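Local coordinates for conserved Hypothetical Protein TT1486 (Thermus thermophilus, PDB 2CU5) that is of unconfirmed function but belongs to the UPF0047 (YjbQ) family and may act as a secondary thiamine-phosphate synthase, at residues E13-V17 against A56-L60; E24-H30 against A98-L103; L33-P39 against E123-L129; L63-R69 against H82-K86. Residue numbers count along the deposited sequence, not the author numbering.

Contact 1: residues E13-V17 against A56-L60; sequences EEGFV and AQDLL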
loop_
_atom_site.group_PDB
_atom_site.type_symbol
_atom_site.label_atom_id
_atom_site.label_comp_id
_atom_site.label_asym_id
_atom_site.label_seq_id
_atom_site.Cartn_x
_atom_site.Cartn_y
_atom_site.Cartn_z
ATOM N N GLU A 13 0.755 4.290 -22.718
ATOM C CA GLU A 13 0.615 2.838 -22.634
ATOM C C GLU A 13 1.032 2.412 -21.232
ATOM O O GLU A 13 0.375 1.592 -20.590
ATOM C CB GLU A 13 1.500 2.144 -23.673
ATOM C CG GLU A 13 1.193 0.665 -23.823
ATOM C CD GLU A 13 2.105 -0.025 -24.813
ATOM O OE1 GLU A 13 2.332 0.537 -25.905
ATOM O OE2 GLU A 13 2.587 -1.135 -24.499
ATOM N N GLU A 14 2.138 2.977 -20.764
ATOM C CA GLU A 14 2.624 2.685 -19.427
ATOM C C GLU A 14 3.562 3.790 -18.984
ATOM O O GLU A 14 4.345 4.316 -19.781
ATOM C CB GLU A 14 3.333 1.323 -19.375
ATOM C CG GLU A 14 4.809 1.326 -19.740
ATOM C CD GLU A 14 5.519 0.062 -19.268
ATOM O OE1 GLU A 14 6.756 -0.030 -19.428
ATOM O OE2 GLU A 14 4.840 -0.842 -18.735
ATOM N N GLY A 15 3.465 4.154 -17.711
ATOM C CA GLY A 15 4.313 5.202 -17.188
ATOM C C GLY A 15 3.754 5.843 -15.935
ATOM O O GLY A 15 2.630 5.563 -15.520
ATOM N N PHE A 16 4.565 6.699 -15.326
ATOM C CA PHE A 16 4.178 7.411 -14.119
ATOM C C PHE A 16 3.785 8.824 -14.524
ATOM O O PHE A 16 4.616 9.596 -15.014
ATOM C CB PHE A 16 5.350 7.459 -13.140
ATOM C CG PHE A 16 5.649 6.142 -12.488
ATOM C CD1 PHE A 16 4.963 5.746 -11.344
ATOM C CD2 PHE A 16 6.609 5.289 -13.021
ATOM C CE1 PHE A 16 5.227 4.515 -10.738
ATOM C CE2 PHE A 16 6.879 4.055 -12.419
ATOM C CZ PHE A 16 6.185 3.673 -11.277
ATOM N N VAL A 17 2.511 9.149 -14.342
ATOM C CA VAL A 17 2.006 10.473 -14.689
ATOM C C VAL A 17 1.972 11.316 -13.423
ATOM O O VAL A 17 1.320 10.952 -12.446
ATOM C CB VAL A 17 0.583 10.386 -15.283
ATOM C CG1 VAL A 17 0.110 11.770 -15.712
ATOM C CG2 VAL A 17 0.574 9.433 -16.467
ATOM N N ALA A 56 11.865 6.732 -12.375
ATOM C CA ALA A 56 10.633 6.170 -12.918
ATOM C C ALA A 56 10.966 5.087 -13.941
ATOM O O ALA A 56 10.311 4.051 -13.999
ATOM C CB ALA A 56 9.786 7.274 -13.570
ATOM N N GLN A 57 11.988 5.338 -14.747
ATOM C CA GLN A 57 12.414 4.380 -15.761
ATOM C C GLN A 57 12.788 3.037 -15.130
ATOM O O GLN A 57 12.328 1.981 -15.575
ATOM C CB GLN A 57 13.604 4.944 -16.535
ATOM C CG GLN A 57 13.235 6.078 -17.484
ATOM C CD GLN A 57 14.454 6.800 -18.021
ATOM O OE1 GLN A 57 15.488 6.183 -18.278
ATOM N NE2 GLN A 57 14.336 8.112 -18.206
ATOM N N ASP A 58 13.619 3.076 -14.093
ATOM C CA ASP A 58 14.027 1.845 -13.428
ATOM C C ASP A 58 12.858 1.163 -12.716
ATOM O O ASP A 58 12.778 -0.067 -12.692
ATOM C CB ASP A 58 15.162 2.118 -12.434
ATOM C CG ASP A 58 16.472 2.469 -13.123
ATOM O OD1 ASP A 58 16.520 2.433 -14.367
ATOM O OD2 ASP A 58 17.456 2.777 -12.418
ATOM N N LEU A 59 11.947 1.947 -12.142
ATOM C CA LEU A 59 10.797 1.362 -11.458
ATOM C C LEU A 59 9.950 0.538 -12.423
ATOM O O LEU A 59 9.574 -0.598 -12.121
ATOM C CB LEU A 59 9.926 2.455 -10.819
ATOM C CG LEU A 59 10.478 3.120 -9.554
ATOM C CD1 LEU A 59 9.579 4.296 -9.143
ATOM C CD2 LEU A 59 10.563 2.087 -8.439
ATOM N N LEU A 60 9.647 1.115 -13.584
ATOM C CA LEU A 60 8.845 0.427 -14.588
ATOM C C LEU A 60 9.581 -0.789 -15.149
ATOM O O LEU A 60 8.977 -1.834 -15.400
ATOM C CB LEU A 60 8.494 1.383 -15.731
ATOM C CG LEU A 60 7.484 2.487 -15.399
ATOM C CD1 LEU A 60 7.380 3.460 -16.558
ATOM C CD2 LEU A 60 6.130 1.863 -15.094
HETATM O O HOH W 1 6.290 -2.025 -15.868
#
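In this strand-on-helix packing of the UPF0047 fold, the edge strand 15-18 of a three-stranded antiparallel sheet lies against helix 53-66. The segment axes come within 8.7 Å and run at 133° to each other. Phe16 is the main projection from the strand. Its ring enters a hollow formed by one helical turn, with Phe16 CD2 3.8 Å from Ala56 CB, and Phe16 CE2 3.8 Å from Leu59 CB and 3.4 Å from Leu60 CG. The small Ala56 leaves room for the ring, while Leu88 of the second subunit also packs on Phe16. A complementary bump, Leu60, rises from the helix beside Phe16 and fits against the backbone of Gly15. Gly15 has phi/psi of 158/172, a conformation in which a CB would be jammed against the preceding carbonyl oxygen. At the edge of the contact one water links the segments, donating to Leu60 O at 2.7 Å and weakly to Glu14 OE2 at 3.4 Å. Leu60 CD1 sits 3.6 Å from Gly15 CA.

Contact 2: residues E24-H30 against A98-L103; sequences EAALSGH and AEKGRL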
loop_
_atom_site.group_PDB
_atom_site.type_symbol
_atom_site.label_atom_id
_atom_site.label_comp_id
_atom_site.label_asym_id
_atom_site.label_seq_id
_atom_site.Cartn_x
_atom_site.Cartn_y
_atom_site.Cartn_z
ATOM N N GLU A 24 -3.630 19.255 -6.456
ATOM C CA GLU A 24 -3.604 20.513 -5.710
ATOM C C GLU A 24 -4.641 21.500 -6.236
ATOM O O GLU A 24 -5.253 22.242 -5.464
ATOM C CB GLU A 24 -2.207 21.144 -5.768
ATOM C CG GLU A 24 -1.131 20.304 -5.089
ATOM C CD GLU A 24 0.257 20.913 -5.163
ATOM O OE1 GLU A 24 0.626 21.444 -6.229
ATOM O OE2 GLU A 24 0.993 20.842 -4.158
ATOM N N ALA A 25 -4.842 21.506 -7.550
ATOM C CA ALA A 25 -5.810 22.411 -8.154
ATOM C C ALA A 25 -7.226 22.071 -7.706
ATOM O O ALA A 25 -8.120 22.915 -7.767
ATOM C CB ALA A 25 -5.709 22.353 -9.678
ATOM N N ALA A 26 -7.433 20.838 -7.251
ATOM C CA ALA A 26 -8.754 20.417 -6.802
ATOM C C ALA A 26 -8.974 20.665 -5.311
ATOM O O ALA A 26 -10.081 20.481 -4.805
ATOM C CB ALA A 26 -8.964 18.938 -7.114
ATOM N N LEU A 27 -7.928 21.105 -4.618
ATOM C CA LEU A 27 -8.006 21.342 -3.181
ATOM C C LEU A 27 -8.657 22.646 -2.731
ATOM O O LEU A 27 -9.057 22.765 -1.571
ATOM C CB LEU A 27 -6.609 21.257 -2.568
ATOM C CG LEU A 27 -5.884 19.935 -2.822
ATOM C CD1 LEU A 27 -4.526 19.957 -2.137
ATOM C CD2 LEU A 27 -6.732 18.784 -2.304
ATOM N N SER A 28 -8.755 23.620 -3.629
ATOM C CA SER A 28 -9.352 24.913 -3.284
ATOM C C SER A 28 -8.770 25.484 -1.987
ATOM O O SER A 28 -9.509 25.903 -1.098
ATOM C CB SER A 28 -10.872 24.775 -3.145
ATOM O OG SER A 28 -11.470 24.413 -4.380
ATOM N N GLY A 29 -7.444 25.488 -1.881
ATOM C CA GLY A 29 -6.792 26.026 -0.697
ATOM C C GLY A 29 -7.016 25.274 0.606
ATOM O O GLY A 29 -6.755 25.805 1.684
ATOM N N HIS A 30 -7.489 24.037 0.518
ATOM C CA HIS A 30 -7.740 23.226 1.707
ATOM C C HIS A 30 -6.495 22.981 2.562
ATOM O O HIS A 30 -5.377 22.903 2.051
ATOM C CB HIS A 30 -8.320 21.867 1.293
ATOM C CG HIS A 30 -8.470 20.893 2.426
ATOM N ND1 HIS A 30 -9.417 21.041 3.417
ATOM C CD2 HIS A 30 -7.794 19.756 2.721
ATOM C CE1 HIS A 30 -9.318 20.038 4.272
ATOM N NE2 HIS A 30 -8.341 19.243 3.872
ATOM N N ALA A 98 -2.084 18.397 3.278
ATOM C CA ALA A 98 -2.134 19.575 2.431
ATOM C C ALA A 98 -2.181 20.810 3.320
ATOM O O ALA A 98 -2.744 20.781 4.412
ATOM C CB ALA A 98 -3.367 19.534 1.529
ATOM N N GLU A 99 -1.567 21.889 2.856
ATOM C CA GLU A 99 -1.569 23.136 3.600
ATOM C C GLU A 99 -1.901 24.257 2.633
ATOM O O GLU A 99 -1.141 24.539 1.708
ATOM C CB GLU A 99 -0.205 23.384 4.240
ATOM C CG GLU A 99 -0.120 24.695 5.008
ATOM C CD GLU A 99 1.212 24.871 5.708
ATOM O OE1 GLU A 99 1.500 24.096 6.644
ATOM O OE2 GLU A 99 1.977 25.781 5.319
ATOM N N LYS A 100 -3.058 24.875 2.844
ATOM C CA LYS A 100 -3.513 25.969 2.003
ATOM C C LYS A 100 -3.471 25.639 0.512
ATOM O O LYS A 100 -2.968 26.415 -0.302
ATOM C CB LYS A 100 -2.685 27.220 2.313
ATOM C CG LYS A 100 -2.821 27.647 3.772
ATOM C CD LYS A 100 -1.890 28.786 4.157
ATOM C CE LYS A 100 -2.047 29.123 5.638
ATOM N NZ LYS A 100 -1.107 30.185 6.095
ATOM N N GLY A 101 -4.009 24.473 0.163
ATOM C CA GLY A 101 -4.061 24.064 -1.227
ATOM C C GLY A 101 -2.822 23.408 -1.797
ATOM O O GLY A 101 -2.807 23.049 -2.972
ATOM N N ARG A 102 -1.782 23.253 -0.986
ATOM C CA ARG A 102 -0.559 22.626 -1.464
ATOM C C ARG A 102 -0.207 21.380 -0.666
ATOM O O ARG A 102 -0.227 21.384 0.563
ATOM C CB ARG A 102 0.598 23.627 -1.426
ATOM C CG ARG A 102 0.427 24.764 -2.432
ATOM C CD ARG A 102 1.617 25.706 -2.439
ATOM N NE ARG A 102 1.459 26.778 -3.421
ATOM C CZ ARG A 102 0.508 27.710 -3.375
ATOM N NH1 ARG A 102 -0.385 27.711 -2.393
ATOM N NH2 ARG A 102 0.451 28.644 -4.314
ATOM N N LEU A 103 0.115 20.309 -1.381
ATOM C CA LEU A 103 0.474 19.051 -0.746
ATOM C C LEU A 103 1.808 19.173 -0.022
ATOM O O LEU A 103 2.758 19.740 -0.558
ATOM C CB LEU A 103 0.547 17.946 -1.801
ATOM C CG LEU A 103 -0.792 17.593 -2.457
ATOM C CD1 LEU A 103 -0.560 16.719 -3.693
ATOM C CD2 LEU A 103 -1.673 16.890 -1.445
#
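This is a turn-to-turn contact, partly buried, at one end of the five-stranded sheet, where the chain leaving helix 20-25 meets the hairpin joining strands 93-99 and 102-103. Each side carries a type I' beta turn, Leu27 to His30 and Glu99 to Arg102, and the two glycines are in direct contact, with Gly29 CA and Gly101 CA 3.4 Å apart. Such closeness is possible because Gly101 has no side chain: a CB there would clash with Gly29 CA. Gly101 N donates a 2.8 Å hydrogen bond to His30 O. Lys100 CA makes a CA-H...O contact with Gly29 O at 3.3 Å. On the buried side, Leu27 CD1 packs 3.9 Å from Ala98 CB and 4.2 Å from Leu103 CD2, joining a core that includes Val34 and Leu128. From the helix, Glu24 OE2 accepts a 3.0 Å hydrogen bond from Leu103 N, while its OE1 is engaged in a salt bridge with Arg21. Both hydrogen bonds are thus donated by backbone NH groups of 98-103, whose side chains supply no polar group to them.

Contact 3: residues L33-P39 against E123-L129; sequences LVYLFVP and EVWVRLL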
loop_
_atom_site.group_PDB
_atom_site.type_symbol
_atom_site.label_atom_id
_atom_site.label_comp_id
_atom_site.label_asym_id
_atom_site.label_seq_id
_atom_site.Cartn_x
_atom_site.Cartn_y
_atom_site.Cartn_z
ATOM N N LEU A 33 -5.834 16.653 5.731
ATOM C CA LEU A 33 -5.556 15.452 4.957
ATOM C C LEU A 33 -6.369 15.417 3.667
ATOM O O LEU A 33 -7.461 15.982 3.587
ATOM C CB LEU A 33 -5.838 14.204 5.802
ATOM C CG LEU A 33 -4.805 13.976 6.910
ATOM C CD1 LEU A 33 -5.283 12.921 7.892
ATOM C CD2 LEU A 33 -3.488 13.567 6.270
ATOM N N VAL A 34 -5.808 14.760 2.658
ATOM C CA VAL A 34 -6.435 14.623 1.351
ATOM C C VAL A 34 -6.430 13.147 0.965
ATOM O O VAL A 34 -5.391 12.488 1.026
ATOM C CB VAL A 34 -5.657 15.414 0.271
ATOM C CG1 VAL A 34 -6.277 15.177 -1.095
ATOM C CG2 VAL A 34 -5.656 16.906 0.610
ATOM N N TYR A 35 -7.591 12.636 0.573
ATOM C CA TYR A 35 -7.721 11.238 0.168
ATOM C C TYR A 35 -7.747 11.146 -1.358
ATOM O O TYR A 35 -8.429 11.932 -2.020
ATOM C CB TYR A 35 -9.011 10.649 0.751
ATOM C CG TYR A 35 -9.365 9.268 0.247
ATOM C CD1 TYR A 35 -8.639 8.145 0.645
ATOM C CD2 TYR A 35 -10.428 9.085 -0.636
ATOM C CE1 TYR A 35 -8.968 6.866 0.169
ATOM C CE2 TYR A 35 -10.765 7.815 -1.113
ATOM C CZ TYR A 35 -10.031 6.712 -0.707
ATOM O OH TYR A 35 -10.376 5.464 -1.177
ATOM N N LEU A 36 -6.989 10.195 -1.907
ATOM C CA LEU A 36 -6.926 9.973 -3.351
ATOM C C LEU A 36 -7.226 8.508 -3.639
ATOM O O LEU A 36 -6.761 7.620 -2.919
ATOM C CB LEU A 36 -5.541 10.312 -3.899
ATOM C CG LEU A 36 -5.015 11.738 -3.734
ATOM C CD1 LEU A 36 -3.648 11.817 -4.380
ATOM C CD2 LEU A 36 -5.974 12.742 -4.383
ATOM N N PHE A 37 -7.982 8.257 -4.704
ATOM C CA PHE A 37 -8.356 6.891 -5.063
ATOM C C PHE A 37 -8.537 6.716 -6.570
ATOM O O PHE A 37 -9.061 7.602 -7.246
ATOM C CB PHE A 37 -9.671 6.542 -4.343
ATOM C CG PHE A 37 -10.181 5.142 -4.598
ATOM C CD1 PHE A 37 -9.560 4.037 -4.016
ATOM C CD2 PHE A 37 -11.310 4.935 -5.388
ATOM C CE1 PHE A 37 -10.059 2.749 -4.214
ATOM C CE2 PHE A 37 -11.820 3.652 -5.594
ATOM C CZ PHE A 37 -11.194 2.552 -5.004
ATOM N N VAL A 38 -8.076 5.590 -7.107
ATOM C CA VAL A 38 -8.303 5.307 -8.521
ATOM C C VAL A 38 -9.282 4.134 -8.535
ATOM O O VAL A 38 -9.013 3.073 -7.969
ATOM C CB VAL A 38 -7.006 4.916 -9.309
ATOM C CG1 VAL A 38 -6.196 6.159 -9.624
ATOM C CG2 VAL A 38 -6.177 3.916 -8.518
ATOM N N PRO A 39 -10.458 4.326 -9.148
ATOM C CA PRO A 39 -11.461 3.262 -9.211
ATOM C C PRO A 39 -11.132 2.324 -10.364
ATOM O O PRO A 39 -11.991 2.013 -11.186
ATOM C CB PRO A 39 -12.747 4.036 -9.444
ATOM C CG PRO A 39 -12.273 5.129 -10.377
ATOM C CD PRO A 39 -10.975 5.576 -9.736
ATOM N N GLU A 123 -9.588 7.895 -14.009
ATOM C CA GLU A 123 -10.267 8.744 -13.041
ATOM C C GLU A 123 -9.472 8.687 -11.744
ATOM O O GLU A 123 -8.920 7.647 -11.387
ATOM C CB GLU A 123 -11.681 8.234 -12.756
ATOM C CG GLU A 123 -12.735 8.639 -13.767
ATOM C CD GLU A 123 -14.129 8.211 -13.337
ATOM O OE1 GLU A 123 -14.443 8.328 -12.133
ATOM O OE2 GLU A 123 -14.916 7.763 -14.201
ATOM N N VAL A 124 -9.405 9.817 -11.055
ATOM C CA VAL A 124 -8.744 9.898 -9.769
ATOM C C VAL A 124 -9.702 10.704 -8.903
ATOM O O VAL A 124 -10.029 11.845 -9.230
ATOM C CB VAL A 124 -7.392 10.630 -9.850
ATOM C CG1 VAL A 124 -6.819 10.797 -8.451
ATOM C CG2 VAL A 124 -6.416 9.841 -10.726
ATOM N N TRP A 125 -10.176 10.100 -7.821
ATOM C CA TRP A 125 -11.101 10.785 -6.926
ATOM C C TRP A 125 -10.342 11.492 -5.816
ATOM O O TRP A 125 -9.374 10.958 -5.275
ATOM C CB TRP A 125 -12.096 9.795 -6.329
ATOM C CG TRP A 125 -12.917 9.078 -7.359
ATOM C CD1 TRP A 125 -13.096 9.439 -8.667
ATOM C CD2 TRP A 125 -13.700 7.896 -7.157
ATOM N NE1 TRP A 125 -13.944 8.553 -9.290
ATOM C CE2 TRP A 125 -14.331 7.597 -8.386
ATOM C CE3 TRP A 125 -13.932 7.060 -6.055
ATOM C CZ2 TRP A 125 -15.181 6.495 -8.546
ATOM C CZ3 TRP A 125 -14.775 5.964 -6.213
ATOM C CH2 TRP A 125 -15.390 5.694 -7.453
ATOM N N VAL A 126 -10.787 12.698 -5.478
ATOM C CA VAL A 126 -10.135 13.485 -4.446
ATOM C C VAL A 126 -11.148 13.860 -3.374
ATOM O O VAL A 126 -12.191 14.438 -3.669
ATOM C CB VAL A 126 -9.532 14.777 -5.033
ATOM C CG1 VAL A 126 -8.739 15.511 -3.965
ATOM C CG2 VAL A 126 -8.654 14.449 -6.236
ATOM N N ARG A 127 -10.828 13.518 -2.133
ATOM C CA ARG A 127 -11.689 13.807 -0.999
ATOM C C ARG A 127 -10.904 14.529 0.083
ATOM O O ARG A 127 -9.842 14.071 0.502
ATOM C CB ARG A 127 -12.253 12.506 -0.433
ATOM C CG ARG A 127 -12.907 12.640 0.931
ATOM C CD ARG A 127 -14.192 13.441 0.875
ATOM N NE ARG A 127 -15.175 12.868 1.787
ATOM C CZ ARG A 127 -15.079 12.895 3.112
ATOM N NH1 ARG A 127 -14.045 13.482 3.698
ATOM N NH2 ARG A 127 -16.009 12.309 3.849
ATOM N N LEU A 128 -11.428 15.665 0.532
ATOM C CA LEU A 128 -10.775 16.435 1.581
ATOM C C LEU A 128 -11.345 15.994 2.925
ATOM O O LEU A 128 -12.559 15.879 3.079
ATOM C CB LEU A 128 -11.040 17.933 1.389
ATOM C CG LEU A 128 -10.891 18.494 -0.032
ATOM C CD1 LEU A 128 -11.280 19.966 -0.053
ATOM C CD2 LEU A 128 -9.464 18.314 -0.511
ATOM N N LEU A 129 -10.468 15.730 3.888
ATOM C CA LEU A 129 -10.903 15.337 5.223
ATOM C C LEU A 129 -10.882 16.579 6.108
ATOM O O LEU A 129 -10.094 17.503 5.805
ATOM C CB LEU A 129 -9.965 14.287 5.830
ATOM C CG LEU A 129 -9.994 12.854 5.294
ATOM C CD1 LEU A 129 -9.474 12.815 3.864
ATOM C CD2 LEU A 129 -9.147 11.974 6.200
ATOM O OXT LEU A 129 -11.629 16.599 7.104
#
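Strand 120-128 runs antiparallel to strand 32-37, the segment axes 4.6 Å apart and at 159°. Hydrogen-bonded pairs alternate with non-hydrogen-bonded ones, the former placing Tyr35, Phe37, Trp125 and Arg127 on one face, the latter aliphatic residues on the other. At Glu123 the partner is Pro39, whose CD lies 3.4 Å from Glu123 O. Val124 CG2 meets Val38 CG1 at 3.8 Å. Trp125 forms a hydrogen-bonded pair with Phe37, Trp125 N to Phe37 O 2.8 Å and Phe37 N to Trp125 O 3.1 Å. Its indole six-membered ring receives a CH-pi contact from Pro39 CB, 3.9 Å from the centroid, and lies oblique to the Phe37 ring. On the aliphatic face, Val126 CG2 packs 3.7 Å from Leu36 CD2. Arg127 pairs with Tyr35 through Tyr35 N to Arg127 O at 2.7 Å and Arg127 N to Tyr35 O at 2.9 Å; the Tyr35 hydroxyl is hydrogen-bonded to Leu95 O of the third subunit. Leu128 pairs with Val34, and Leu129 N donates to Leu33 O at 3.0 Å. This is a regular antiparallel beta ladder between neighbouring interior strands of the five-stranded sheet, its Tyr35, Phe37 and Trp125 face turned to the trimer interface.

Contact 4: residues L63-R69 against H82-K86; sequences LAELAPR and HAHLK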
loop_
_atom_site.group_PDB
_atom_site.type_symbol
_atom_site.label_atom_id
_atom_site.label_comp_id
_atom_site.label_asym_id
_atom_site.label_seq_id
_atom_site.Cartn_x
_atom_site.Cartn_y
_atom_site.Cartn_z
ATOM N N LEU A 63 9.506 -3.433 -12.434
ATOM C CA LEU A 63 8.156 -3.957 -12.241
ATOM C C LEU A 63 7.781 -4.924 -13.363
ATOM O O LEU A 63 7.010 -5.866 -13.157
ATOM C CB LEU A 63 7.138 -2.814 -12.193
ATOM C CG LEU A 63 7.061 -2.040 -10.880
ATOM C CD1 LEU A 63 6.159 -0.830 -11.073
ATOM C CD2 LEU A 63 6.516 -2.939 -9.771
ATOM N N ALA A 64 8.322 -4.689 -14.552
ATOM C CA ALA A 64 8.036 -5.556 -15.686
ATOM C C ALA A 64 8.687 -6.921 -15.463
ATOM O O ALA A 64 8.160 -7.951 -15.893
ATOM C CB ALA A 64 8.550 -4.921 -16.978
ATOM N N GLU A 65 9.826 -6.925 -14.782
ATOM C CA GLU A 65 10.533 -8.168 -14.500
ATOM C C GLU A 65 9.784 -8.938 -13.418
ATOM O O GLU A 65 9.733 -10.168 -13.437
ATOM C CB GLU A 65 11.978 -7.868 -14.069
ATOM C CG GLU A 65 12.755 -7.039 -15.101
ATOM C CD GLU A 65 14.208 -6.800 -14.723
ATOM O OE1 GLU A 65 14.475 -6.448 -13.558
ATOM O OE2 GLU A 65 15.087 -6.950 -15.598
ATOM N N LEU A 66 9.178 -8.211 -12.485
ATOM C CA LEU A 66 8.420 -8.846 -11.416
ATOM C C LEU A 66 7.053 -9.296 -11.926
ATOM O O LEU A 66 6.514 -10.313 -11.484
ATOM C CB LEU A 66 8.242 -7.878 -10.244
ATOM C CG LEU A 66 9.526 -7.448 -9.528
ATOM C CD1 LEU A 66 9.181 -6.530 -8.379
ATOM C CD2 LEU A 66 10.267 -8.677 -9.021
ATOM N N ALA A 67 6.502 -8.536 -12.865
ATOM C CA ALA A 67 5.196 -8.844 -13.438
ATOM C C ALA A 67 5.251 -8.808 -14.961
ATOM O O ALA A 67 4.778 -7.865 -15.586
ATOM C CB ALA A 67 4.155 -7.843 -12.926
ATOM N N PRO A 68 5.845 -9.839 -15.583
ATOM C CA PRO A 68 5.930 -9.866 -17.047
ATOM C C PRO A 68 4.561 -10.000 -17.704
ATOM O O PRO A 68 3.670 -10.655 -17.171
ATOM C CB PRO A 68 6.827 -11.071 -17.320
ATOM C CG PRO A 68 6.511 -11.985 -16.164
ATOM C CD PRO A 68 6.479 -11.031 -14.993
ATOM N N ARG A 69 4.406 -9.375 -18.865
ATOM C CA ARG A 69 3.150 -9.427 -19.604
ATOM C C ARG A 69 2.903 -10.859 -20.062
ATOM O O ARG A 69 1.796 -11.388 -19.949
ATOM C CB ARG A 69 3.226 -8.508 -20.826
ATOM C CG ARG A 69 3.521 -7.049 -20.508
ATOM C CD ARG A 69 3.922 -6.281 -21.764
ATOM N NE ARG A 69 4.183 -4.867 -21.501
ATOM C CZ ARG A 69 3.236 -3.948 -21.332
ATOM N NH1 ARG A 69 1.958 -4.289 -21.404
ATOM N NH2 ARG A 69 3.567 -2.688 -21.088
ATOM N N HIS A 82 -0.663 -8.990 -15.696
ATOM C CA HIS A 82 0.564 -8.316 -15.276
ATOM C C HIS A 82 0.246 -6.937 -14.700
ATOM O O HIS A 82 0.876 -6.499 -13.736
ATOM C CB HIS A 82 1.523 -8.149 -16.459
ATOM C CG HIS A 82 1.060 -7.150 -17.471
ATOM N ND1 HIS A 82 -0.064 -7.340 -18.245
ATOM C CD2 HIS A 82 1.551 -5.935 -17.813
ATOM C CE1 HIS A 82 -0.248 -6.286 -19.020
ATOM N NE2 HIS A 82 0.718 -5.418 -18.777
ATOM N N ALA A 83 -0.726 -6.256 -15.303
ATOM C CA ALA A 83 -1.127 -4.924 -14.855
ATOM C C ALA A 83 -1.954 -4.999 -13.579
ATOM O O ALA A 83 -1.919 -4.088 -12.750
ATOM C CB ALA A 83 -1.913 -4.220 -15.949
ATOM N N HIS A 84 -2.717 -6.077 -13.430
ATOM C CA HIS A 84 -3.522 -6.256 -12.232
ATOM C C HIS A 84 -2.561 -6.429 -11.064
ATOM O O HIS A 84 -2.766 -5.870 -9.989
ATOM C CB HIS A 84 -4.428 -7.485 -12.367
ATOM C CG HIS A 84 -5.681 -7.227 -13.143
ATOM N ND1 HIS A 84 -6.825 -6.720 -12.563
ATOM C CD2 HIS A 84 -5.962 -7.382 -14.458
ATOM C CE1 HIS A 84 -7.758 -6.576 -13.489
ATOM N NE2 HIS A 84 -7.260 -6.970 -14.646
ATOM N N LEU A 85 -1.498 -7.198 -11.284
ATOM C CA LEU A 85 -0.516 -7.414 -10.235
ATOM C C LEU A 85 0.239 -6.135 -9.885
ATOM O O LEU A 85 0.424 -5.826 -8.710
ATOM C CB LEU A 85 0.483 -8.504 -10.641
ATOM C CG LEU A 85 1.562 -8.783 -9.585
ATOM C CD1 LEU A 85 0.915 -9.210 -8.269
ATOM C CD2 LEU A 85 2.506 -9.876 -10.092
ATOM N N LYS A 86 0.679 -5.387 -10.893
ATOM C CA LYS A 86 1.406 -4.156 -10.617
ATOM C C LYS A 86 0.532 -3.201 -9.807
ATOM O O LYS A 86 1.025 -2.482 -8.932
ATOM C CB LYS A 86 1.848 -3.493 -11.916
ATOM C CG LYS A 86 2.874 -4.310 -12.686
ATOM C CD LYS A 86 3.195 -3.669 -14.008
ATOM C CE LYS A 86 4.179 -4.523 -14.805
ATOM N NZ LYS A 86 4.363 -3.936 -16.150
HETATM O O HOH W 2 5.325 -5.976 -17.610
HETATM O O HOH W 3 -0.389 -10.324 -18.351
#
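Helix 53-66 ends within 63-69, forming the first half of a helix-loop-helix arrangement: Ala67 N still bonds to Leu63 O at 2.7 Å, but Ala67 itself leaves helical phi/psi and the chain continues extended through Pro68. Helix 81-90 approaches this end, its Lys86 N bonded to His82 O at 3.1 Å, and the backbones are nearest at Ala67 and His82, whose CA atoms are 5.0 Å apart. Ala67 sits at the centre, its CB 3.9 Å from Leu85 CD2 and 3.8 Å from Lys86 CG. The aliphatic part of Lys86 crosses the helix end, bringing CE within 3.5 Å of Leu63 O. Arg69 CG lies over the face of the His82 ring, 3.7 Å from its centroid, in a CH-pi contact. Other subunits close in: Arg62 of the third subunit packs on His82 and Leu85, and Leu85 of the second subunit packs on Leu63. Two waters bridge 63-69 and 82-86, one between Arg69 O and His82 N, the other donating to Ala67 O at 2.8 Å and accepting from Lys86 NZ at 2.7 Å.

In the fold
From the N terminus, strand 15-18 opens contact 1, which closes when the chain reaches helix 53-66 and so joins the small sheet to that helix. Before that, residues 24-30 and 33-39 have opened contacts 2 and 3, so contact 1 crosses both. Contact 4 follows in series, using the end of helix 53-66 and helix 81-90, and is nested inside the loops of contacts 2 and 3. Contact 2 closes at the 98-103 hairpin and contact 3 at the C-terminal strand, so these two also cross; they touch through Leu27 and Leu128. Contacts 1 and 4 meet at a long, weak ion pair between Glu14 and Arg69, whereas contacts 2 and 3 hold the larger sheet on the opposite side of the chain's centre.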